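Local coordinates for protein methyltransferase (Geobacter sulfurreducens PCA, PDB 3C3P) that probably transfers a methyl group from S-adenosyl-L-methionine to an oxygen atom of its acceptor substrate, at residues P23-A26 and A27-I31; N104-I107 and D108-E111; F131-C134 and D135-N138; R180-N183 and H184-R188. All coordinates share one frame; numbering follows the deposited sequence.

Overall arrangement
The four local contacts follow one another along a single Rossmann-like methyltransferase domain. Interaction 1, in helix 23-34, and interaction 2, in the turn between helix 91-104 and strand 110-114, have centres 18 Å apart and nearest atoms about 6 Å apart. Interaction 3 lies nearer the middle, where the sheet strand 127-133 ends. This side of the sheet probably holds cofactor and substrate, as in relatives; the 1,2-ethanediol bound there is probably from the crystallisation liquor. Interaction 4, in helix 181-186, touches it, with centres 12 Å apart: Met132 CE meets Phe182 CE2 at 3.9 Å. Interactions 2 and 4 are the most widely separated, their centres 34 Å apart on opposite sides of the chain's centre.

Interaction 1. Residues P23-A26 and A27-I31; sequences PVVA and AMEQI
The opening turns of helix 23-34 are tied by i to i+4 bonds, beginning with Ala27 N, which donates to Pro23 O at 2.7 Å. Proline suits the first helical position because a residue there gives no N-H to the helix, while its carbonyl can still accept. Met28 N then reaches Val24 O at 3.2 Å, and Glu29 N reaches Val25 O at 3.1 Å. Gln30 N to Ala26 O, at 3.5 Å, is a weak continuation. The helix is amphipathic: Val24, Val25 and Met28 form an apolar side packed on helices 69-75 and 91-104, while Ala27, Glu29 and Gln30 lie on the exposed side, where the short methyl of Ala27 is well suited to face solvent. Val24 and selenomethionine Met28 both lie on Met100 of helix 91-104, and Val24 and Val25 meet Trp72 of helix 69-75. Met28 runs straight out from the helix and bends only at its last torsion (chi3 57°), a flexible apolar chain that also finds Leu67 and Ile39. A charged residue suits Glu29 because its position is exposed. Its CG lies beside its own backbone N (chi1 -68°), which brings that methylene to 3.3 Å from Val25 O. The chain beyond is extended, and the two side chains cross obliquely, with Glu29 OE2 3.8 Å from the Val25 CG1 methyl. One residue before the helix, Asp22 OD1 accepts from Val24 N.

Interaction 2. Residues N104-I107 and D108-E111; sequences NGLI and DRVE
Leu106 O accepts from Arg109 N at 3.0 Å, closing a short 3-10 turn that starts straight after Gly105, whose positive phi of 81° is easily adopted without a side chain. Asp108 and Arg109 form a side-on salt bridge. Arg109 NE meets Asp108 OD1 at 2.8 Å and Arg109 NH2 meets Asp108 OD2 at 3.0 Å, both on the syn side of the carboxylate, which lies at the edge of the guanidinium and close to its plane. CG of Asp108 (chi1 62°) and CG of Arg109 each lie between the backbone N and the carbonyl carbon, which brings these neighbouring side chains onto one another. The pairing, together with a bond from Arg109 NH1 to Ile78 O, fixes the rotation of the guanidinium. Over one face of that flat group, near its centre, lies the methyl Leu106 CD2, 3.8 Å from Arg109 CZ. Val110 CG2 rests 3.5 Å from Leu106 O, its branched side chain suited to the strand that begins there. At the other end Asn104 OD1, in one of its two conformers, accepts from Leu106 N, an Asx turn at the helix-to-strand connection of a Rossmann-like domain, joining helix 91-104 to strand 110-114.

Interaction 3. Residues F131-C134 and D135-N138; sequences FMDC and DVFN. With EDO (1,2-ethanediol), chain K.
Asp133 OD1 accepts from Asp135 N at 2.9 Å, an Asx turn in which the donor lies above the carboxylate plane. The Asp133 side chain gets there by pointing away from its own N (chi1 -174°), which folds it over the turn that follows. Its backbone oxygen is gripped twice: Phe137 N comes in nearly end-on to Asp133 O at 3.1 Å, and Val136 N, also at 3.1 Å, approaches from above the carbonyl plane. The side chains of Asp133 and Val136 cross at about a right angle, with Val136 CG2 3.9 Å from Asp133 OD2. The turn comes where strand 127-133 of the Rossmann-like sheet ends, the side of the domain on which class I methyltransferases hold cofactor and substrate. In the Asp135 conformer described here the two carboxylates are close, Asp133 OD1 lying 3.9 Å from Asp135 OD2, and each has an outside partner that probably eases the repulsion. Asn160 ND2 donates to Asp133 OD1, and Gly165 N to Asp135 OD2. The bound 1,2-ethanediol is hydrogen-bonded to Asn160 O and lies close to Asp135 OD1. Further on, Phe137 packs its ring on Val142, an apolar residue of helix 139-146, while Val136 CG1 lies over one face of the ring, toward the rim. Asn138, at the N-cap of that helix, bonds weakly through OD1 to Ala140 N.

Interaction 4. Residues R180-N183 and H184-R188; sequences REFN and HHLSR
Phe182 and Leu186 both swing CG away from their own backbone N (chi1 -171° and -166°), which leans the two side chains together; their spacing of one turn already puts them on the same side of helix 181-186. This short helix packs against the antiparallel end of the Rossmann-like sheet: both side chains lie on Leu156 and Leu204, and Leu186 also on Phe192. Leu186 CB sits over one face of the Phe182 ring, toward its rim, and Leu186 CD2 approaches Phe182 CZ at 4.0 Å. Large apolar residues suit this buried side. The backbone fixes the spacing, with Leu186 N bonded to Phe182 O at 2.8 Å and His185 N to Glu181 O at 3.1 Å. His185 CD2 comes obliquely to Phe182 CE1 at 3.9 Å. Asn183, buried, uses its amide ND2 for both Ala161 O and Tyr13 OH of the second subunit, while its backbone O accepts from Ser187 N at 3.2 Å. The His184 ring, which packs on Leu17 of the second subunit, turns an edge to Arg180 O, 3.4 Å from His184 CD2. The Arg188 side chain folds back, and its NH1 donates to His184 O at 3.0 Å, with that oxygen close to the guanidinium plane.

Interaction 1. Residues P23-A26 and A27-I31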
loop_
_atom_site.group_PDB
_atom_site.type_symbol
_atom_site.label_atom_id
_atom_site.label_comp_id
_atom_site.label_asym_id
_atom_site.label_seq_id
_atom_site.Cartn_x
_atom_site.Cartn_y
_atom_site.Cartn_z
ATOM N N PRO A 23 -10.834 -13.824 17.136
ATOM C CA PRO A 23 -10.956 -15.289 17.177
ATOM C C PRO A 23 -11.474 -15.854 15.865
ATOM O O PRO A 23 -11.270 -17.027 15.549
ATOM C CB PRO A 23 -11.949 -15.538 18.319
ATOM C CG PRO A 23 -12.710 -14.278 18.457
ATOM C CD PRO A 23 -11.789 -13.167 18.044
ATOM N N VAL A 24 -12.118 -14.981 15.106
ATOM C CA VAL A 24 -12.663 -15.341 13.797
ATOM C C VAL A 24 -11.511 -15.721 12.904
ATOM O O VAL A 24 -11.532 -16.709 12.174
ATOM C CB VAL A 24 -13.339 -14.160 13.095
ATOM C CG1 VAL A 24 -13.822 -14.591 11.732
ATOM C CG2 VAL A 24 -14.499 -13.608 13.923
ATOM N N VAL A 25 -10.507 -14.863 12.957
ATOM C CA VAL A 25 -9.289 -15.040 12.167
ATOM C C VAL A 25 -8.485 -16.228 12.691
ATOM O O VAL A 25 -7.942 -17.024 11.917
ATOM C CB VAL A 25 -8.411 -13.746 12.130
ATOM C CG1 VAL A 25 -7.073 -14.016 11.474
ATOM C CG2 VAL A 25 -9.130 -12.615 11.390
ATOM N N ALA A 26 -8.455 -16.364 14.012
ATOM C CA ALA A 26 -7.702 -17.446 14.665
ATOM C C ALA A 26 -8.350 -18.806 14.392
ATOM O O ALA A 26 -7.664 -19.825 14.239
ATOM C CB ALA A 26 -7.575 -17.186 16.163
ATOM N N ALA A 27 -9.674 -18.791 14.292
ATOM C CA ALA A 27 -10.443 -20.003 14.049
ATOM C C ALA A 27 -10.199 -20.465 12.634
ATOM O O ALA A 27 -10.150 -21.653 12.351
ATOM C CB ALA A 27 -11.915 -19.748 14.265
HETATM N N MSE A 28 -10.002 -19.485 11.766
HETATM C CA MSE A 28 -9.780 -19.705 10.325
HETATM C C MSE A 28 -8.390 -20.281 9.984
HETATM O O MSE A 28 -8.243 -21.108 9.079
HETATM C CB MSE A 28 -10.051 -18.402 9.551
HETATM C CG MSE A 28 -9.813 -18.509 8.077
HETATM SE SE MSE A 28 -10.496 -16.979 7.086
HETATM C CE MSE A 28 -9.539 -15.527 7.983
ATOM N N GLU A 29 -7.383 -19.844 10.726
ATOM C CA GLU A 29 -6.003 -20.315 10.544
ATOM C C GLU A 29 -5.883 -21.795 10.823
ATOM O O GLU A 29 -5.332 -22.562 10.043
ATOM C CB GLU A 29 -5.069 -19.597 11.516
ATOM C CG GLU A 29 -4.890 -18.111 11.216
ATOM C CD GLU A 29 -4.159 -17.342 12.316
ATOM O OE1 GLU A 29 -3.782 -17.953 13.341
ATOM O OE2 GLU A 29 -3.978 -16.114 12.148
ATOM N N GLN A 30 -6.395 -22.175 11.983
ATOM C CA GLN A 30 -6.397 -23.581 12.427
ATOM C C GLN A 30 -7.177 -24.495 11.504
ATOM O O GLN A 30 -6.802 -25.647 11.285
ATOM C CB GLN A 30 -6.970 -23.715 13.840
ATOM C CG GLN A 30 -5.979 -23.484 14.962
ATOM C CD GLN A 30 -4.975 -24.619 15.064
ATOM O OE1 GLN A 30 -5.034 -25.587 14.304
ATOM N NE2 GLN A 30 -4.059 -24.512 16.016
ATOM N N ILE A 31 -8.253 -23.962 10.951
ATOM C CA ILE A 31 -9.113 -24.747 10.055
ATOM C C ILE A 31 -8.347 -24.928 8.755
ATOM O O ILE A 31 -8.464 -25.938 8.061
ATOM C CB ILE A 31 -10.446 -24.086 9.754
ATOM C CG1 ILE A 31 -11.384 -24.247 10.946
ATOM C CG2 ILE A 31 -11.071 -24.761 8.564
ATOM C CD1 ILE A 31 -12.713 -23.544 10.796
#

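Interaction 2. Residues N104-I107 and D108-E111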
loop_
_atom_site.group_PDB
_atom_site.type_symbol
_atom_site.label_atom_id
_atom_site.label_comp_id
_atom_site.label_asym_id
_atom_site.label_seq_id
_atom_site.Cartn_x
_atom_site.Cartn_y
_atom_site.Cartn_z
ATOM N N ASN A 104 -20.946 -12.439 11.048
ATOM C CA ASN A 104 -20.578 -11.021 11.312
ATOM C C ASN A 104 -21.473 -10.030 10.576
ATOM O O ASN A 104 -21.305 -8.815 10.679
ATOM C CB ASN A 104 -19.090 -10.730 11.032
ATOM C CG ASN A 104 -18.723 -10.825 9.564
ATOM O OD1 ASN A 104 -19.590 -10.860 8.697
ATOM N ND2 ASN A 104 -17.426 -10.845 9.281
ATOM N N GLY A 105 -22.424 -10.575 9.846
ATOM C CA GLY A 105 -23.412 -9.801 9.089
ATOM C C GLY A 105 -23.044 -9.226 7.748
ATOM O O GLY A 105 -23.925 -8.772 6.992
ATOM N N LEU A 106 -21.751 -9.275 7.460
ATOM C CA LEU A 106 -21.188 -8.724 6.199
ATOM C C LEU A 106 -21.608 -9.510 4.960
ATOM O O LEU A 106 -21.234 -9.163 3.849
ATOM C CB LEU A 106 -19.653 -8.604 6.272
ATOM C CG LEU A 106 -19.132 -7.702 7.404
ATOM C CD1 LEU A 106 -17.633 -7.745 7.510
ATOM C CD2 LEU A 106 -19.636 -6.265 7.229
ATOM N N ILE A 107 -22.418 -10.551 5.169
ATOM C CA ILE A 107 -22.914 -11.372 4.051
ATOM C C ILE A 107 -23.819 -10.464 3.204
ATOM O O ILE A 107 -24.146 -10.758 2.044
ATOM C CB ILE A 107 -23.645 -12.666 4.540
ATOM C CG1 ILE A 107 -23.881 -13.641 3.384
ATOM C CG2 ILE A 107 -24.954 -12.321 5.258
ATOM C CD1 ILE A 107 -22.618 -14.102 2.675
ATOM N N ASP A 108 -24.180 -9.331 3.805
ATOM C CA ASP A 108 -25.037 -8.298 3.168
ATOM C C ASP A 108 -24.325 -7.540 2.040
ATOM O O ASP A 108 -24.944 -6.808 1.263
ATOM C CB ASP A 108 -25.577 -7.281 4.206
ATOM C CG ASP A 108 -24.468 -6.468 4.920
ATOM O OD1 ASP A 108 -23.274 -6.649 4.637
ATOM O OD2 ASP A 108 -24.793 -5.625 5.773
ATOM N N ARG A 109 -23.027 -7.735 1.938
ATOM C CA ARG A 109 -22.259 -7.025 0.892
ATOM C C ARG A 109 -21.212 -7.902 0.236
ATOM O O ARG A 109 -20.210 -7.430 -0.318
ATOM C CB ARG A 109 -21.621 -5.786 1.474
ATOM C CG ARG A 109 -20.484 -6.093 2.382
ATOM C CD ARG A 109 -20.218 -4.905 3.246
ATOM N NE ARG A 109 -21.344 -4.739 4.152
ATOM C CZ ARG A 109 -21.472 -3.743 5.019
ATOM N NH1 ARG A 109 -20.532 -2.800 5.086
ATOM N NH2 ARG A 109 -22.538 -3.691 5.811
ATOM N N VAL A 110 -21.466 -9.199 0.318
ATOM C CA VAL A 110 -20.618 -10.230 -0.299
ATOM C C VAL A 110 -21.469 -11.231 -1.073
ATOM O O VAL A 110 -22.479 -11.783 -0.567
ATOM C CB VAL A 110 -19.751 -11.007 0.717
ATOM C CG1 VAL A 110 -18.876 -12.042 -0.004
ATOM C CG2 VAL A 110 -18.867 -10.065 1.504
ATOM N N GLU A 111 -21.074 -11.407 -2.324
ATOM C CA GLU A 111 -21.705 -12.351 -3.248
ATOM C C GLU A 111 -20.756 -13.526 -3.378
ATOM O O GLU A 111 -19.617 -13.364 -3.818
ATOM C CB GLU A 111 -21.964 -11.726 -4.627
ATOM C CG GLU A 111 -22.517 -12.757 -5.630
ATOM C CD GLU A 111 -22.581 -12.279 -7.077
ATOM O OE1 GLU A 111 -22.527 -11.052 -7.363
ATOM O OE2 GLU A 111 -22.696 -13.170 -7.944
#

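Interaction 3. Residues F131-C134 and D135-N138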
loop_
_atom_site.group_PDB
_atom_site.type_symbol
_atom_site.label_atom_id
_atom_site.label_comp_id
_atom_site.label_asym_id
_atom_site.label_seq_id
_atom_site.Cartn_x
_atom_site.Cartn_y
_atom_site.Cartn_z
ATOM N N PHE A 131 -8.293 -9.242 -6.963
ATOM C CA PHE A 131 -7.386 -10.018 -6.124
ATOM C C PHE A 131 -6.927 -11.239 -6.891
ATOM O O PHE A 131 -7.717 -11.878 -7.594
ATOM C CB PHE A 131 -8.044 -10.437 -4.812
ATOM C CG PHE A 131 -7.148 -11.248 -3.912
ATOM C CD1 PHE A 131 -6.282 -10.619 -3.019
ATOM C CD2 PHE A 131 -7.166 -12.627 -3.952
ATOM C CE1 PHE A 131 -5.468 -11.368 -2.167
ATOM C CE2 PHE A 131 -6.335 -13.385 -3.103
ATOM C CZ PHE A 131 -5.498 -12.745 -2.223
HETATM N N MSE A 132 -5.647 -11.546 -6.746
HETATM C CA MSE A 132 -5.084 -12.655 -7.453
HETATM C C MSE A 132 -4.012 -13.428 -6.673
HETATM O O MSE A 132 -3.248 -12.843 -5.921
HETATM C CB MSE A 132 -4.416 -12.019 -8.653
HETATM C CG MSE A 132 -4.569 -12.792 -9.814
HETATM SE SE MSE A 132 -3.314 -12.133 -11.082
HETATM C CE MSE A 132 -3.953 -10.275 -11.262
ATOM N N ASP A 133 -3.998 -14.748 -6.854
ATOM C CA ASP A 133 -2.984 -15.644 -6.241
ATOM C C ASP A 133 -2.040 -16.182 -7.340
ATOM O O ASP A 133 -2.419 -16.968 -8.205
ATOM C CB ASP A 133 -3.635 -16.781 -5.454
ATOM C CG ASP A 133 -2.617 -17.640 -4.691
ATOM O OD1 ASP A 133 -1.388 -17.546 -4.949
ATOM O OD2 ASP A 133 -3.061 -18.434 -3.833
ATOM N N CYS A 134 -0.803 -15.724 -7.282
ATOM C CA CYS A 134 0.205 -16.104 -8.264
ATOM C C CYS A 134 0.550 -17.576 -8.275
ATOM O O CYS A 134 1.170 -18.039 -9.231
ATOM C CB CYS A 134 1.499 -15.299 -8.087
ATOM S SG CYS A 134 1.312 -13.537 -8.424
ATOM N N ASP A 135 0.163 -18.308 -7.236
ATOM C CA ASP A 135 0.422 -19.760 -7.150
ATOM C C ASP A 135 -0.556 -20.560 -7.962
ATOM O O ASP A 135 -0.284 -21.680 -8.377
ATOM C CB ASP A 135 0.283 -20.286 -5.720
ATOM C CG ASP A 135 1.432 -19.917 -4.849
ATOM O OD1 ASP A 135 2.473 -19.506 -5.388
ATOM O OD2 ASP A 135 1.311 -20.101 -3.628
ATOM N N VAL A 136 -1.710 -19.954 -8.182
ATOM C CA VAL A 136 -2.818 -20.586 -8.891
ATOM C C VAL A 136 -3.009 -20.149 -10.321
ATOM O O VAL A 136 -3.476 -20.925 -11.159
ATOM C CB VAL A 136 -4.156 -20.289 -8.170
ATOM C CG1 VAL A 136 -5.321 -20.923 -8.922
ATOM C CG2 VAL A 136 -4.114 -20.785 -6.749
ATOM N N PHE A 137 -2.653 -18.915 -10.612
ATOM C CA PHE A 137 -2.844 -18.396 -11.949
ATOM C C PHE A 137 -1.651 -17.726 -12.556
ATOM O O PHE A 137 -0.851 -17.096 -11.873
ATOM C CB PHE A 137 -3.931 -17.320 -11.929
ATOM C CG PHE A 137 -5.207 -17.766 -11.317
ATOM C CD1 PHE A 137 -6.128 -18.490 -12.052
ATOM C CD2 PHE A 137 -5.497 -17.449 -10.001
ATOM C CE1 PHE A 137 -7.316 -18.908 -11.482
ATOM C CE2 PHE A 137 -6.683 -17.854 -9.426
ATOM C CZ PHE A 137 -7.595 -18.586 -10.167
ATOM N N ASN A 138 -1.594 -17.861 -13.872
ATOM C CA ASN A 138 -0.589 -17.216 -14.710
ATOM C C ASN A 138 -1.136 -15.795 -14.863
ATOM O O ASN A 138 -2.141 -15.554 -15.537
ATOM C CB ASN A 138 -0.422 -17.964 -16.047
ATOM C CG ASN A 138 0.539 -17.279 -17.015
ATOM O OD1 ASN A 138 0.770 -16.082 -16.932
ATOM N ND2 ASN A 138 1.059 -18.042 -17.981
HETATM C C1 EDO K . 5.059 -18.518 -7.000
HETATM O O1 EDO K . 3.879 -17.845 -6.539
HETATM C C2 EDO K . 6.354 -17.757 -6.698
HETATM O O2 EDO K . 6.163 -16.360 -6.934
#

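Interaction 4. Residues R180-N183 and H184-R188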
loop_
_atom_site.group_PDB
_atom_site.type_symbol
_atom_site.label_atom_id
_atom_site.label_comp_id
_atom_site.label_asym_id
_atom_site.label_seq_id
_atom_site.Cartn_x
_atom_site.Cartn_y
_atom_site.Cartn_z
ATOM N N ARG A 180 8.518 -14.493 -9.400
ATOM C CA ARG A 180 7.994 -15.175 -10.621
ATOM C C ARG A 180 7.536 -14.311 -11.792
ATOM O O ARG A 180 7.524 -13.108 -11.749
ATOM C CB ARG A 180 6.924 -16.256 -10.390
ATOM C CG ARG A 180 7.499 -17.652 -10.508
ATOM C CD ARG A 180 6.416 -18.630 -10.983
ATOM N NE ARG A 180 6.998 -19.853 -11.526
ATOM C CZ ARG A 180 7.060 -21.017 -10.892
ATOM N NH1 ARG A 180 6.530 -21.160 -9.686
ATOM N NH2 ARG A 180 7.621 -22.058 -11.489
ATOM N N GLU A 181 7.176 -15.040 -12.829
ATOM C CA GLU A 181 6.799 -14.513 -14.163
ATOM C C GLU A 181 5.901 -13.298 -14.255
ATOM O O GLU A 181 6.178 -12.388 -15.036
ATOM C CB GLU A 181 6.240 -15.613 -15.097
ATOM C CG GLU A 181 6.528 -15.255 -16.550
ATOM C CD GLU A 181 5.677 -15.995 -17.549
ATOM O OE1 GLU A 181 4.445 -15.767 -17.496
ATOM O OE2 GLU A 181 6.227 -16.724 -18.431
ATOM N N PHE A 182 4.849 -13.276 -13.468
ATOM C CA PHE A 182 3.900 -12.151 -13.558
ATOM C C PHE A 182 4.587 -10.841 -13.209
ATOM O O PHE A 182 4.273 -9.783 -13.754
ATOM C CB PHE A 182 2.642 -12.426 -12.729
ATOM C CG PHE A 182 1.566 -11.417 -12.944
ATOM C CD1 PHE A 182 1.233 -11.019 -14.229
ATOM C CD2 PHE A 182 0.811 -10.966 -11.903
ATOM C CE1 PHE A 182 0.211 -10.084 -14.442
ATOM C CE2 PHE A 182 -0.200 -10.056 -12.120
ATOM C CZ PHE A 182 -0.492 -9.618 -13.389
ATOM N N ASN A 183 5.562 -10.922 -12.307
ATOM C CA ASN A 183 6.311 -9.741 -11.914
ATOM C C ASN A 183 6.988 -9.111 -13.129
ATOM O O ASN A 183 6.963 -7.901 -13.326
ATOM C CB ASN A 183 7.421 -10.083 -10.906
ATOM C CG ASN A 183 6.896 -10.669 -9.627
ATOM O OD1 ASN A 183 5.723 -10.499 -9.290
ATOM N ND2 ASN A 183 7.773 -11.335 -8.879
ATOM N N HIS A 184 7.573 -9.971 -13.956
ATOM C CA HIS A 184 8.333 -9.530 -15.151
ATOM C C HIS A 184 7.418 -8.989 -16.203
ATOM O O HIS A 184 7.761 -8.047 -16.910
ATOM C CB HIS A 184 9.219 -10.638 -15.671
ATOM C CG HIS A 184 10.233 -11.072 -14.668
ATOM N ND1 HIS A 184 11.558 -10.703 -14.739
ATOM C CD2 HIS A 184 10.092 -11.775 -13.518
ATOM C CE1 HIS A 184 12.199 -11.223 -13.709
ATOM N NE2 HIS A 184 11.334 -11.863 -12.943
ATOM N N HIS A 185 6.243 -9.592 -16.284
ATOM C CA HIS A 185 5.233 -9.152 -17.240
ATOM C C HIS A 185 4.645 -7.793 -16.873
ATOM O O HIS A 185 4.740 -6.815 -17.604
ATOM C CB HIS A 185 4.069 -10.138 -17.273
ATOM C CG HIS A 185 2.942 -9.708 -18.170
ATOM N ND1 HIS A 185 2.962 -9.902 -19.540
ATOM C CD2 HIS A 185 1.777 -9.074 -17.895
ATOM C CE1 HIS A 185 1.843 -9.429 -20.063
ATOM N NE2 HIS A 185 1.113 -8.910 -19.091
ATOM N N LEU A 186 4.101 -7.743 -15.679
ATOM C CA LEU A 186 3.362 -6.548 -15.224
ATOM C C LEU A 186 4.212 -5.312 -15.114
ATOM O O LEU A 186 3.740 -4.175 -15.352
ATOM C CB LEU A 186 2.633 -6.821 -13.895
ATOM C CG LEU A 186 1.585 -5.779 -13.525
ATOM C CD1 LEU A 186 0.525 -5.748 -14.613
ATOM C CD2 LEU A 186 0.999 -6.091 -12.152
ATOM N N SER A 187 5.481 -5.533 -14.834
ATOM C CA SER A 187 6.416 -4.423 -14.676
ATOM C C SER A 187 6.683 -3.742 -16.005
ATOM O O SER A 187 7.152 -2.590 -16.055
ATOM C CB SER A 187 7.740 -4.900 -14.076
ATOM O OG SER A 187 8.409 -5.770 -14.961
ATOM N N ARG A 188 6.359 -4.449 -17.082
ATOM C CA ARG A 188 6.579 -3.953 -18.458
ATOM C C ARG A 188 5.350 -3.408 -19.097
ATOM O O ARG A 188 5.388 -2.855 -20.198
ATOM C CB ARG A 188 7.161 -5.030 -19.336
ATOM C CG ARG A 188 8.570 -5.201 -19.069
ATOM C CD ARG A 188 9.093 -6.398 -19.733
ATOM N NE ARG A 188 10.541 -6.377 -19.675
ATOM C CZ ARG A 188 11.242 -6.754 -18.624
ATOM N NH1 ARG A 188 10.605 -7.139 -17.513
ATOM N NH2 ARG A 188 12.563 -6.710 -18.693
#